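Local coordinates for protein AlkZ (Streptomyces sahachiroi, PDB 5UUJ) that belongs to the AlkZ-like family of DNA glycosylases, a group assigned to the helix-turn-helix clan, at residues Ala7-Val12 against Val255-Arg260; Cys38-Gln43 against Phe287-Leu292; Glu251-Asp256 against Val264-Ala269; Pro304-Ala309 against Thr341-Thr346. All blocks are in the same frame, centred on the assembly; numbering follows the deposited sequence.

How the interactions relate
Interactions 1 and 3 are built on one small mixed sheet: they share Val255 and Asp256 of strand 252-257, and their centres lie about 12 Å apart. Interaction 3 pairs that strand with its hairpin partner, while interaction 1 brings the N-terminal strand and the start of helix 9-19 against the turn end of the hairpin. Interaction 2 sits near the middle of the chain, its centre about 23 Å from that of interaction 1, and joins segments 244 residues apart. Interaction 4 lies at the end of strand 337-342, within the five-stranded sheet, centred about 21 Å from interaction 2 and 32 Å from interaction 3. Contacts 1 and 2 approach to about 6 Å at their nearest atoms.

Interaction 1: residues Ala7-Val12 against Val255-Arg260; sequences ASWRQV and VDVEGR
Trp9, in the first turn of helix 9-19, lays its indole against Val257, Glu258 and Arg260 at the type I' turn (Val257 to Arg260) of a beta hairpin. Val257 CG1 sits over one face of the indole in a tight CH-pi contact, 3.3 Å from the centroid of the Trp9 six-membered ring, with the two side chains crossing at about a right angle. Arg260 CD lies in the indole plane at the edge, and its guanidinium turns a face to Trp9 CZ2, the two planes 69° apart; the far end of Arg260 is held by a salt bridge to Asp298. Ala7 CB packs on Val255 CG1 at 4.0 Å, on the face of the sheet that also carries the Val257 side chain. In the polar part of the first shell, Trp9 N donates to Glu258 OE2 at 2.9 Å in a nearly straight bond (170°), reaching that oxygen on its anti side, somewhat out of the carboxylate plane. This carboxylate at the N-terminal end of the helix would be expected to interact favourably with its dipole. Water 2 donates to the same oxygen and accepts from Arg10 N.

Behind this shell, Ser8 and Gln11 form a capping box, with Gln11 N bonded to Ser8 OG and Ser8 N to Gln11 OE1. On the hairpin side, Asp256 OD1 accepts from Gly259 N at 2.9 Å, an Asx motif that braces the turn. At the indole edge, in its plane, water 1 accepts from Trp9 NE1 at 2.7 Å and donates to Glu258 O.

Interaction 2: residues Cys38-Gln43 against Phe287-Leu292; sequences CGVQAQ and FDQYLL
Gln41 reaches Phe287 and Leu292 by an unusual route: a chi1 of -107° leaves CG off the staggered positions, and chi2 of -154° then sets CD in a nearly extended chain. The amide at its end divides its contacts. NE2 approaches the Phe287 ring, 3.6 Å from Phe287 CD1, with amide and ring planes 36° apart. OE1 lies 3.8 Å from Leu292 CD1, and there the two side chains cross at about a right angle. The same OE1 accepts a hydrogen bond from Arg80, so the polar end of Gln41 has its main partner beyond the two segments.

Just ahead of the strand, Gln289 packs its aliphatic part on the backbone, with CG 3.5 Å from Gly39 O. Val40 CG2 stands 4.4 Å from Gln289 CG, a looser touch.

The contact brings the short edge strand 40-41, which pairs with strand 83-86, up to the first turn of helix 289-292. That helix starts at Asp288, an N-cap whose OD2 accepts from Tyr290 N at 2.9 Å, while OD1 forms a salt bridge with Arg55. Cys38 ends the preceding helix 30-36 in a Schellman motif, and Gly39 follows with positive phi, turning the chain into the strand. Val47 of helix 45-53 also packs on Phe287.

Between the segments the clear contacts are van der Waals ones, made by the Gln41 amide against two hydrocarbon side chains and by the Gln289 chain lying on the Gly39 carbonyl. Because Arg80 satisfies Gln41 OE1, that oxygen can rest against a leucine methyl and still keep a hydrogen bond within a mostly apolar contact.

Interaction 3: residues Glu251-Asp256 against Val264-Ala269; sequences ELTEVD and VLTEHA
Val264, Thr253 and Thr266 bury the most surface where the two strands of the hairpin 252-257/260-265 run antiparallel. Thr253 and Val264 are a hydrogen-bonded pair. Thr253 N donates to Val264 O at 2.7 Å, and Val264 N returns a bond to Thr253 O at 2.8 Å. The side chains of the pair lie on one face of the sheet. There, Val264 CG1, placed between the backbone N and the carbonyl carbon (chi1 72°), presses on Val255 CG2 at 3.3 Å, tighter than normal van der Waals contact. The neighbouring pair, Leu252 and Leu265, is non-hydrogen-bonded; its side chains diverge at first, yet their CD2 atoms meet at 3.8 Å, and Leu216 of helix 204-219 packs against both.

Past the end of the strand pairing, Thr266 keeps the segments together. Its N donates to Glu251 O at 3.0 Å, almost straight at the hydrogen (178°) but with the donor above the carbonyl plane. Water 3 donates to that same carbonyl oxygen. The Thr253 and Thr266 side chains cross at about a right angle, and Thr253 OG1 donates to Thr266 OG1 at 2.8 Å. Thr266 OG1 is also hydrogen-bonded to Asp250 O, one residue ahead of the segment.

A carbonyl can only accept, so Thr266 OG1 gives its proton to Asp250 O and takes the Thr253 hydroxyl as donor. The proton order is therefore set, and the two hydroxyls act as a short chain that ties the end of strand 260-265 to the residues leading into strand 252-257.

Interaction 4: residues Pro304-Ala309 against Thr341-Thr346; sequences PEHRSA and TPFPDT
His306 and Phe343 are the nearest backbone pair of this contact, CA to CA 7.1 Å, where the chain just ahead of the weakly bonded helix 307-310 meets a type I turn running from Phe343 to Thr346. Their side chains slide past each other in opposite directions, and the two rings form an offset stack, centroids 4.4 Å apart and planes at 28°. The offset puts each CB over the other ring: His306 CB stands 3.7 Å from the centroid of the Phe343 ring, and Phe343 CB 3.6 Å from that of His306, a reciprocal pair of CH-pi contacts. Glu305 CG lies over the opposite face of the imidazole, leaving His306 sandwiched. Ala309 CB adds a contact with Phe343 CE1 at 4.0 Å.

In the fold, the contact fastens the helix start to the end of strand 337-342 in the five-stranded mixed sheet; the backbone of Phe343 is hydrogen-bonded to Val328 of the neighbouring strand.

The turn supplies the polar part. Asp345 CG lies between its backbone N and carbonyl carbon (chi1 67°), and OD1 accepts from His306 NE2 at 2.8 Å, the donor standing 46° out of the carboxylate plane. Pro344 CD meets His306 CE1 tip to tip at 3.7 Å. Asp345 OD2 is also 4.4 Å from Glu305 OE2, two like charges near each other.

Interaction 1: residues Ala7-Val12 against Val255-Arg260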
# COMPACT_ATOMS: atom_id res chain seq x y z
N ALA A 7 13.69 -22.39 4.99
CA ALA A 7 13.36 -21.49 6.09
C ALA A 7 11.98 -21.83 6.60
O ALA A 7 11.15 -22.36 5.86
CB ALA A 7 13.43 -20.04 5.64
N SER A 8 11.73 -21.54 7.87
CA SER A 8 10.40 -21.72 8.44
C SER A 8 9.59 -20.45 8.23
O SER A 8 10.15 -19.39 7.93
CB SER A 8 10.48 -22.05 9.92
OG SER A 8 10.92 -20.93 10.66
N TRP A 9 8.28 -20.54 8.38
CA TRP A 9 7.43 -19.37 8.22
C TRP A 9 7.65 -18.39 9.36
O TRP A 9 7.60 -17.17 9.16
CB TRP A 9 5.95 -19.77 8.13
CG TRP A 9 5.57 -20.19 6.75
CD1 TRP A 9 5.17 -21.43 6.35
CD2 TRP A 9 5.57 -19.37 5.57
NE1 TRP A 9 4.92 -21.43 5.00
CE2 TRP A 9 5.15 -20.18 4.50
CE3 TRP A 9 5.88 -18.03 5.32
CZ2 TRP A 9 5.04 -19.70 3.20
CZ3 TRP A 9 5.77 -17.55 4.03
CH2 TRP A 9 5.35 -18.39 2.99
N ARG A 10 7.89 -18.90 10.56
CA ARG A 10 8.12 -18.03 11.71
C ARG A 10 9.46 -17.30 11.60
O ARG A 10 9.61 -16.21 12.13
CB ARG A 10 8.04 -18.83 13.01
CG ARG A 10 6.60 -19.13 13.41
CD ARG A 10 6.51 -19.94 14.69
NE ARG A 10 6.92 -19.17 15.86
CZ ARG A 10 6.75 -19.58 17.11
NH1 ARG A 10 6.17 -20.74 17.37
NH2 ARG A 10 7.16 -18.82 18.12
N GLN A 11 10.42 -17.89 10.89
CA GLN A 11 11.62 -17.15 10.51
C GLN A 11 11.24 -16.00 9.57
O GLN A 11 11.64 -14.86 9.79
CB GLN A 11 12.64 -18.05 9.83
CG GLN A 11 13.47 -18.89 10.77
CD GLN A 11 14.63 -19.56 10.07
OE1 GLN A 11 14.43 -20.39 9.17
NE2 GLN A 11 15.85 -19.20 10.45
N VAL A 12 10.48 -16.32 8.54
CA VAL A 12 10.06 -15.34 7.55
C VAL A 12 9.28 -14.20 8.21
O VAL A 12 9.52 -13.03 7.92
CB VAL A 12 9.19 -15.99 6.44
CG1 VAL A 12 8.52 -14.93 5.56
CG2 VAL A 12 10.05 -16.91 5.58
N VAL A 255 13.76 -20.03 -2.13
CA VAL A 255 13.60 -20.50 -0.75
C VAL A 255 12.45 -21.49 -0.65
O VAL A 255 11.34 -21.23 -1.12
CB VAL A 255 13.34 -19.33 0.23
CG1 VAL A 255 13.46 -19.81 1.67
CG2 VAL A 255 14.31 -18.18 -0.03
N ASP A 256 12.72 -22.63 -0.02
CA ASP A 256 11.68 -23.60 0.31
C ASP A 256 11.14 -23.27 1.70
O ASP A 256 11.74 -23.65 2.71
CB ASP A 256 12.24 -25.02 0.26
CG ASP A 256 11.16 -26.08 0.43
OD1 ASP A 256 10.04 -25.75 0.85
OD2 ASP A 256 11.45 -27.26 0.14
N VAL A 257 10.02 -22.57 1.75
CA VAL A 257 9.42 -22.19 3.03
C VAL A 257 8.34 -23.19 3.43
O VAL A 257 7.16 -23.00 3.13
CB VAL A 257 8.81 -20.77 2.97
CG1 VAL A 257 8.44 -20.31 4.37
CG2 VAL A 257 9.79 -19.79 2.35
N GLU A 258 8.76 -24.25 4.10
CA GLU A 258 7.86 -25.32 4.54
C GLU A 258 6.96 -25.79 3.40
O GLU A 258 5.75 -25.90 3.56
CB GLU A 258 7.02 -24.85 5.73
CG GLU A 258 7.84 -24.64 7.00
CD GLU A 258 6.99 -24.25 8.20
OE1 GLU A 258 6.00 -24.96 8.49
OE2 GLU A 258 7.31 -23.24 8.85
N GLY A 259 7.57 -26.05 2.24
CA GLY A 259 6.86 -26.60 1.10
C GLY A 259 6.64 -25.61 -0.03
O GLY A 259 6.47 -26.02 -1.19
N ARG A 260 6.63 -24.32 0.28
CA ARG A 260 6.38 -23.30 -0.72
C ARG A 260 7.68 -22.75 -1.31
O ARG A 260 8.47 -22.12 -0.62
CB ARG A 260 5.56 -22.15 -0.13
CG ARG A 260 5.14 -21.10 -1.16
CD ARG A 260 4.55 -19.85 -0.50
NE ARG A 260 3.28 -20.12 0.16
CZ ARG A 260 2.55 -19.19 0.78
NH1 ARG A 260 2.96 -17.93 0.82
NH2 ARG A 260 1.40 -19.53 1.35
O HOH W 1 4.01 -23.68 3.73
O HOH W 2 7.17 -21.90 11.18

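Interaction 2: residues Cys38-Gln43 against Phe287-Leu292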
# COMPACT_ATOMS: atom_id res chain seq x y z
N CYS A 38 6.78 -0.03 0.43
CA CYS A 38 6.30 0.05 -0.95
C CYS A 38 4.93 0.71 -1.02
O CYS A 38 4.03 0.25 -1.72
CB CYS A 38 6.24 -1.33 -1.60
SG CYS A 38 7.76 -2.30 -1.44
N GLY A 39 4.79 1.80 -0.27
CA GLY A 39 3.54 2.52 -0.19
C GLY A 39 2.71 2.12 1.02
O GLY A 39 2.93 1.06 1.61
N VAL A 40 1.77 2.98 1.38
CA VAL A 40 0.81 2.72 2.44
C VAL A 40 -0.57 3.11 1.94
O VAL A 40 -0.75 4.21 1.43
CB VAL A 40 1.15 3.50 3.73
CG1 VAL A 40 0.05 3.32 4.79
CG2 VAL A 40 2.50 3.09 4.28
N GLN A 41 -1.53 2.19 2.06
CA GLN A 41 -2.90 2.49 1.64
C GLN A 41 -3.43 3.64 2.48
O GLN A 41 -3.34 3.62 3.70
CB GLN A 41 -3.80 1.26 1.78
CG GLN A 41 -4.18 0.64 0.43
CD GLN A 41 -5.50 -0.13 0.43
OE1 GLN A 41 -5.64 -1.13 -0.28
NE2 GLN A 41 -6.48 0.35 1.19
N ALA A 42 -3.99 4.64 1.80
CA ALA A 42 -4.35 5.90 2.44
C ALA A 42 -5.75 6.37 2.08
O ALA A 42 -6.02 7.57 2.12
CB ALA A 42 -3.33 6.96 2.07
N GLN A 43 -6.63 5.45 1.72
CA GLN A 43 -8.00 5.83 1.39
C GLN A 43 -8.70 6.32 2.65
O GLN A 43 -9.47 7.28 2.61
CB GLN A 43 -8.76 4.65 0.77
CG GLN A 43 -10.18 5.01 0.33
CD GLN A 43 -10.22 6.22 -0.59
OE1 GLN A 43 -9.63 6.20 -1.68
NE2 GLN A 43 -10.91 7.27 -0.16
N PHE A 287 -6.12 -2.15 7.50
CA PHE A 287 -5.48 -2.01 6.19
C PHE A 287 -3.96 -1.99 6.28
O PHE A 287 -3.30 -1.25 5.55
CB PHE A 287 -5.96 -0.73 5.49
CG PHE A 287 -7.43 -0.70 5.20
CD1 PHE A 287 -7.94 -1.24 4.03
CD2 PHE A 287 -8.31 -0.11 6.10
CE1 PHE A 287 -9.29 -1.21 3.76
CE2 PHE A 287 -9.67 -0.07 5.83
CZ PHE A 287 -10.16 -0.62 4.66
N ASP A 288 -3.38 -2.77 7.19
CA ASP A 288 -1.95 -2.69 7.41
C ASP A 288 -1.16 -3.45 6.35
O ASP A 288 -1.54 -4.55 5.93
CB ASP A 288 -1.57 -3.20 8.79
CG ASP A 288 -0.14 -2.85 9.16
OD1 ASP A 288 0.10 -1.69 9.57
OD2 ASP A 288 0.75 -3.71 9.03
N GLN A 289 -0.04 -2.86 5.94
CA GLN A 289 0.81 -3.43 4.91
C GLN A 289 1.37 -4.80 5.28
O GLN A 289 1.68 -5.59 4.39
CB GLN A 289 1.97 -2.47 4.61
CG GLN A 289 1.56 -1.23 3.83
CD GLN A 289 1.02 -1.55 2.45
OE1 GLN A 289 1.77 -1.90 1.54
NE2 GLN A 289 -0.30 -1.42 2.28
N TYR A 290 1.50 -5.09 6.57
CA TYR A 290 1.97 -6.41 6.99
C TYR A 290 1.04 -7.49 6.42
O TYR A 290 1.48 -8.58 6.06
CB TYR A 290 2.04 -6.54 8.51
CG TYR A 290 2.52 -7.90 8.95
CD1 TYR A 290 3.87 -8.22 8.94
CD2 TYR A 290 1.61 -8.88 9.34
CE1 TYR A 290 4.31 -9.48 9.32
CE2 TYR A 290 2.04 -10.14 9.72
CZ TYR A 290 3.39 -10.43 9.71
OH TYR A 290 3.83 -11.68 10.09
N LEU A 291 -0.24 -7.14 6.33
CA LEU A 291 -1.25 -8.03 5.77
C LEU A 291 -1.34 -7.92 4.26
O LEU A 291 -1.38 -8.92 3.55
CB LEU A 291 -2.62 -7.70 6.37
CG LEU A 291 -3.29 -8.74 7.27
CD1 LEU A 291 -4.65 -8.21 7.71
CD2 LEU A 291 -3.44 -10.08 6.57
N LEU A 292 -1.39 -6.68 3.76
CA LEU A 292 -1.68 -6.44 2.35
C LEU A 292 -0.52 -6.78 1.44
O LEU A 292 -0.71 -7.03 0.25
CB LEU A 292 -2.08 -4.97 2.14
CG LEU A 292 -3.35 -4.50 2.85
CD1 LEU A 292 -3.69 -3.08 2.40
CD2 LEU A 292 -4.53 -5.43 2.61

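Interaction 3: residues Glu251-Asp256 against Val264-Ala269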
# COMPACT_ATOMS: atom_id res chain seq x y z
N GLU A 251 20.35 -12.45 -8.61
CA GLU A 251 19.92 -11.41 -7.67
C GLU A 251 18.81 -11.96 -6.78
O GLU A 251 18.53 -11.41 -5.71
CB GLU A 251 19.42 -10.16 -8.41
CG GLU A 251 20.38 -8.98 -8.38
CD GLU A 251 20.12 -8.00 -9.51
OE1 GLU A 251 18.93 -7.82 -9.87
OE2 GLU A 251 21.09 -7.43 -10.04
N LEU A 252 18.18 -13.04 -7.23
CA LEU A 252 17.16 -13.73 -6.45
C LEU A 252 17.67 -15.09 -5.99
O LEU A 252 18.51 -15.70 -6.65
CB LEU A 252 15.88 -13.93 -7.28
CG LEU A 252 15.21 -12.69 -7.87
CD1 LEU A 252 13.96 -13.10 -8.65
CD2 LEU A 252 14.85 -11.69 -6.79
N THR A 253 17.14 -15.55 -4.86
CA THR A 253 17.44 -16.87 -4.34
C THR A 253 16.12 -17.59 -4.10
O THR A 253 15.16 -16.99 -3.59
CB THR A 253 18.25 -16.81 -3.02
OG1 THR A 253 19.57 -16.32 -3.30
CG2 THR A 253 18.36 -18.18 -2.37
N GLU A 254 16.06 -18.87 -4.46
CA GLU A 254 14.86 -19.66 -4.25
C GLU A 254 14.86 -20.24 -2.84
O GLU A 254 15.84 -20.85 -2.41
CB GLU A 254 14.74 -20.78 -5.28
CG GLU A 254 13.45 -21.58 -5.15
CD GLU A 254 13.28 -22.61 -6.24
OE1 GLU A 254 14.01 -23.63 -6.22
OE2 GLU A 254 12.40 -22.42 -7.11
N VAL A 255 13.76 -20.03 -2.13
CA VAL A 255 13.60 -20.50 -0.75
C VAL A 255 12.45 -21.49 -0.65
O VAL A 255 11.34 -21.23 -1.12
CB VAL A 255 13.34 -19.33 0.23
CG1 VAL A 255 13.46 -19.81 1.67
CG2 VAL A 255 14.31 -18.18 -0.03
N ASP A 256 12.72 -22.63 -0.02
CA ASP A 256 11.68 -23.60 0.31
C ASP A 256 11.14 -23.27 1.70
O ASP A 256 11.74 -23.65 2.71
CB ASP A 256 12.24 -25.02 0.26
CG ASP A 256 11.16 -26.08 0.43
OD1 ASP A 256 10.04 -25.75 0.85
OD2 ASP A 256 11.45 -27.26 0.14
N VAL A 264 13.50 -14.91 -2.63
CA VAL A 264 13.99 -13.85 -1.75
C VAL A 264 15.19 -13.20 -2.44
O VAL A 264 15.86 -13.83 -3.26
CB VAL A 264 14.39 -14.39 -0.36
CG1 VAL A 264 15.69 -15.20 -0.42
CG2 VAL A 264 14.52 -13.25 0.64
N LEU A 265 15.45 -11.93 -2.13
CA LEU A 265 16.67 -11.29 -2.62
C LEU A 265 17.88 -12.00 -2.05
O LEU A 265 17.94 -12.29 -0.85
CB LEU A 265 16.71 -9.80 -2.26
CG LEU A 265 15.65 -8.91 -2.91
CD1 LEU A 265 15.69 -7.51 -2.31
CD2 LEU A 265 15.85 -8.84 -4.42
N THR A 266 18.85 -12.29 -2.91
CA THR A 266 20.06 -13.00 -2.49
C THR A 266 20.80 -12.23 -1.40
O THR A 266 21.41 -12.82 -0.52
CB THR A 266 20.99 -13.24 -3.69
OG1 THR A 266 20.29 -13.98 -4.69
CG2 THR A 266 22.25 -14.01 -3.27
N GLU A 267 20.73 -10.90 -1.46
CA GLU A 267 21.40 -10.06 -0.47
C GLU A 267 20.78 -10.21 0.93
O GLU A 267 21.35 -9.75 1.91
CB GLU A 267 21.37 -8.59 -0.90
CG GLU A 267 19.97 -8.01 -1.06
CD GLU A 267 19.98 -6.51 -1.33
OE1 GLU A 267 19.28 -6.07 -2.27
OE2 GLU A 267 20.68 -5.77 -0.60
N HIS A 268 19.62 -10.85 1.01
CA HIS A 268 18.91 -11.05 2.27
C HIS A 268 18.85 -12.52 2.70
O HIS A 268 18.29 -12.85 3.74
CB HIS A 268 17.49 -10.50 2.18
CG HIS A 268 17.42 -9.01 2.01
ND1 HIS A 268 16.41 -8.39 1.31
CD2 HIS A 268 18.24 -8.03 2.45
CE1 HIS A 268 16.62 -7.08 1.33
NE2 HIS A 268 17.72 -6.84 2.01
N ALA A 269 19.43 -13.40 1.88
CA ALA A 269 19.34 -14.84 2.12
C ALA A 269 19.97 -15.26 3.44
O ALA A 269 19.33 -15.93 4.26
CB ALA A 269 19.98 -15.60 0.96
O HOH W 3 19.80 -9.40 -4.24

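Interaction 4: residues Pro304-Ala309 against Thr341-Thr346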
# COMPACT_ATOMS: atom_id res chain seq x y z
N PRO A 304 -8.12 -19.65 6.58
CA PRO A 304 -9.23 -19.34 5.66
C PRO A 304 -10.58 -19.24 6.36
O PRO A 304 -11.42 -18.44 5.95
CB PRO A 304 -9.21 -20.51 4.67
CG PRO A 304 -8.50 -21.61 5.37
CD PRO A 304 -7.48 -20.93 6.25
N GLU A 305 -10.79 -20.03 7.41
CA GLU A 305 -12.08 -20.03 8.10
C GLU A 305 -12.28 -18.76 8.93
O GLU A 305 -13.39 -18.46 9.35
CB GLU A 305 -12.22 -21.27 9.00
CG GLU A 305 -11.29 -21.32 10.21
CD GLU A 305 -9.96 -21.99 9.92
OE1 GLU A 305 -9.55 -22.03 8.73
OE2 GLU A 305 -9.33 -22.48 10.87
N HIS A 306 -11.20 -18.02 9.16
CA HIS A 306 -11.25 -16.78 9.94
C HIS A 306 -11.10 -15.54 9.07
O HIS A 306 -11.04 -14.42 9.59
CB HIS A 306 -10.16 -16.79 11.01
CG HIS A 306 -10.34 -17.85 12.05
ND1 HIS A 306 -11.58 -18.26 12.50
CD2 HIS A 306 -9.43 -18.58 12.74
CE1 HIS A 306 -11.43 -19.20 13.41
NE2 HIS A 306 -10.13 -19.42 13.58
N ARG A 307 -11.05 -15.73 7.76
CA ARG A 307 -10.76 -14.63 6.84
C ARG A 307 -11.88 -13.58 6.82
O ARG A 307 -11.61 -12.38 6.74
CB ARG A 307 -10.53 -15.17 5.43
CG ARG A 307 -9.98 -14.14 4.46
CD ARG A 307 -9.77 -14.72 3.07
NE ARG A 307 -9.62 -13.66 2.07
CZ ARG A 307 -10.63 -13.10 1.40
NH1 ARG A 307 -11.88 -13.49 1.61
NH2 ARG A 307 -10.39 -12.14 0.52
N SER A 308 -13.12 -14.04 6.90
CA SER A 308 -14.27 -13.14 6.82
C SER A 308 -14.35 -12.20 8.02
O SER A 308 -15.01 -11.17 7.96
CB SER A 308 -15.57 -13.95 6.71
OG SER A 308 -15.78 -14.73 7.87
N ALA A 309 -13.68 -12.56 9.11
CA ALA A 309 -13.64 -11.70 10.29
C ALA A 309 -12.68 -10.53 10.09
O ALA A 309 -12.81 -9.49 10.74
CB ALA A 309 -13.24 -12.50 11.51
N THR A 341 -10.88 -9.06 20.10
CA THR A 341 -11.71 -10.22 19.84
C THR A 341 -10.88 -11.31 19.16
O THR A 341 -10.76 -11.33 17.93
CB THR A 341 -12.91 -9.87 18.94
OG1 THR A 341 -13.61 -8.74 19.48
CG2 THR A 341 -13.87 -11.05 18.83
N PRO A 342 -10.29 -12.22 19.95
CA PRO A 342 -9.54 -13.32 19.33
C PRO A 342 -10.46 -14.30 18.61
O PRO A 342 -11.65 -14.36 18.92
CB PRO A 342 -8.86 -14.00 20.52
CG PRO A 342 -9.72 -13.67 21.69
CD PRO A 342 -10.25 -12.29 21.42
N PHE A 343 -9.91 -15.04 17.66
CA PHE A 343 -10.66 -16.11 17.01
C PHE A 343 -10.94 -17.21 18.02
O PHE A 343 -10.25 -17.32 19.04
CB PHE A 343 -9.88 -16.66 15.81
CG PHE A 343 -9.52 -15.62 14.79
CD1 PHE A 343 -10.35 -14.54 14.55
CD2 PHE A 343 -8.34 -15.72 14.07
CE1 PHE A 343 -10.02 -13.58 13.61
CE2 PHE A 343 -8.00 -14.77 13.12
CZ PHE A 343 -8.84 -13.70 12.89
N PRO A 344 -11.97 -18.04 17.76
CA PRO A 344 -12.36 -19.12 18.68
C PRO A 344 -11.21 -20.05 19.08
O PRO A 344 -11.10 -20.39 20.26
CB PRO A 344 -13.41 -19.89 17.88
CG PRO A 344 -14.01 -18.87 16.99
CD PRO A 344 -12.89 -17.95 16.61
N ASP A 345 -10.38 -20.45 18.13
CA ASP A 345 -9.33 -21.44 18.39
C ASP A 345 -7.98 -20.80 18.70
O ASP A 345 -6.94 -21.45 18.61
CB ASP A 345 -9.19 -22.37 17.18
CG ASP A 345 -8.66 -21.66 15.95
OD1 ASP A 345 -8.84 -20.43 15.85
OD2 ASP A 345 -8.07 -22.34 15.08
N THR A 346 -8.00 -19.52 19.08
CA THR A 346 -6.77 -18.79 19.36
C THR A 346 -6.31 -19.04 20.80
O THR A 346 -7.13 -19.14 21.71
CB THR A 346 -6.95 -17.27 19.12
OG1 THR A 346 -7.07 -17.03 17.71
CG2 THR A 346 -5.78 -16.47 19.66